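Local coordinates for protein arginine kinase (Anthopleura japonica, PDB 4RF6) that catalyses the reversible transfer of a phosphoryl group from ATP to L-arginine, in a chain built of two phosphagen kinase repeats, at residues Val382-Leu386 with Leu420-Val426. Residues are numbered along the deposited sequence; the frame is centred on the assembly and turned at random.
Sequences VKSLL and LDSSCGV
The first turn of a helix has amide groups with no carbonyl of its own helix to bind, and a neighbouring loop can supply the acceptors. Here residues 382-386 enter helix 385-389 alongside the loop 420-426, and the two run in the same direction, with Val382 nearest Leu420 (CA to CA 6.3 Å), Ser384 nearest Ser423 (4.7 Å), Leu385 nearest Cys424 (4.9 Å) and Leu386 nearest Gly425 (5.6 Å). Extended Val382 (-86/123, chi1 t) sets CG2 4.0 Å from Leu420 CD2 and CG1 3.7 Å from Leu420 O, whereas the end of Lys383 leads away. Ser384 (-66/155, chi1 p) is the N-cap: OG accepts from the amide of Arg387, CB lies 3.3 Å from Ser422 O, and CA makes a CA-H...O contact of 3.3 Å with Ser423 O. Ser423 O also accepts a hydrogen bond from Leu385 N (2.9 Å, N-H...O angle 157°), and Cys424 O one from Leu386 N (3.1 Å, 140°), so serine and loop together satisfy the first amides of the helix. This belongs to the small helical N-terminal domain of the second phosphagen kinase repeat, where it ties the start of one helix to the loop following helix 409-418. Leu385 (mt) brings CD1 4.5 Å from Cys424 SG and also packs on Ile444 of helix 438-448. The CA-to-CB bond of Leu386 (tp) points toward the loop; CD1 lies 4.0 Å from Val426 CG2, and the side chain also touches Ile413 and Val417. Opposite it Gly425 adopts 95/7, where a CB would strike the preceding carbonyl and crowd Leu386 CB at 3.3 Å.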
# COMPACT_ATOMS: atom_id res chain seq x y z
N VAL A 382 24.69 -25.38 4.37
CA VAL A 382 23.34 -25.01 3.94
C VAL A 382 22.57 -26.28 3.59
O VAL A 382 23.00 -27.05 2.73
CB VAL A 382 23.37 -24.05 2.74
CG1 VAL A 382 21.97 -23.88 2.16
CG2 VAL A 382 23.96 -22.70 3.14
N LYS A 383 21.43 -26.49 4.24
CA LYS A 383 20.70 -27.75 4.12
C LYS A 383 19.27 -27.62 3.60
O LYS A 383 18.45 -28.51 3.81
CB LYS A 383 20.72 -28.49 5.45
CG LYS A 383 22.11 -28.83 5.92
CD LYS A 383 22.81 -29.76 4.93
CE LYS A 383 24.31 -29.78 5.16
NZ LYS A 383 24.68 -30.22 6.53
N SER A 384 18.98 -26.51 2.93
CA SER A 384 17.67 -26.32 2.31
C SER A 384 17.46 -27.33 1.18
O SER A 384 18.42 -27.83 0.60
CB SER A 384 17.53 -24.90 1.77
OG SER A 384 18.45 -24.67 0.71
N LEU A 385 16.20 -27.63 0.88
CA LEU A 385 15.88 -28.51 -0.25
C LEU A 385 16.28 -27.84 -1.56
O LEU A 385 16.55 -28.51 -2.56
CB LEU A 385 14.39 -28.85 -0.27
CG LEU A 385 13.82 -29.56 0.96
CD1 LEU A 385 12.31 -29.69 0.85
CD2 LEU A 385 14.45 -30.93 1.12
N LEU A 386 16.32 -26.51 -1.54
CA LEU A 386 16.79 -25.72 -2.68
C LEU A 386 18.20 -26.13 -3.05
O LEU A 386 18.49 -26.46 -4.20
CB LEU A 386 16.74 -24.23 -2.35
CG LEU A 386 17.37 -23.30 -3.39
CD1 LEU A 386 16.69 -23.48 -4.74
CD2 LEU A 386 17.32 -21.84 -2.94
N LEU A 420 19.40 -18.33 3.79
CA LEU A 420 20.17 -19.57 3.72
C LEU A 420 19.66 -20.65 4.67
O LEU A 420 19.84 -21.85 4.43
CB LEU A 420 21.64 -19.29 4.00
CG LEU A 420 22.35 -18.27 3.12
CD1 LEU A 420 23.24 -17.34 3.93
CD2 LEU A 420 23.16 -18.97 2.06
N ASP A 421 19.02 -20.22 5.76
CA ASP A 421 18.54 -21.13 6.79
C ASP A 421 17.10 -21.59 6.55
O ASP A 421 16.44 -22.09 7.47
CB ASP A 421 18.63 -20.45 8.16
CG ASP A 421 17.54 -19.41 8.36
OD1 ASP A 421 17.41 -18.51 7.51
OD2 ASP A 421 16.80 -19.51 9.37
N SER A 422 16.60 -21.40 5.33
CA SER A 422 15.26 -21.87 5.00
C SER A 422 15.27 -23.39 4.95
O SER A 422 16.32 -24.01 4.71
CB SER A 422 14.81 -21.33 3.63
OG SER A 422 15.31 -20.03 3.39
N SER A 423 14.11 -24.01 5.18
CA SER A 423 13.98 -25.45 5.07
C SER A 423 13.78 -25.84 3.61
O SER A 423 14.48 -26.70 3.08
CB SER A 423 12.80 -25.95 5.90
OG SER A 423 13.06 -25.85 7.28
N CYS A 424 12.80 -25.21 2.98
CA CYS A 424 12.50 -25.46 1.57
C CYS A 424 13.25 -24.46 0.71
O CYS A 424 14.23 -24.81 0.04
CB CYS A 424 10.99 -25.35 1.33
SG CYS A 424 9.98 -26.26 2.54
N GLY A 425 12.79 -23.22 0.72
CA GLY A 425 13.47 -22.16 0.00
C GLY A 425 12.91 -21.90 -1.38
O GLY A 425 13.49 -21.12 -2.14
N VAL A 426 11.80 -22.56 -1.71
CA VAL A 426 11.19 -22.39 -3.02
C VAL A 426 9.71 -22.05 -2.92
O VAL A 426 8.93 -22.74 -2.25
CB VAL A 426 11.39 -23.62 -3.91
CG1 VAL A 426 10.95 -23.32 -5.33
CG2 VAL A 426 12.86 -24.00 -3.92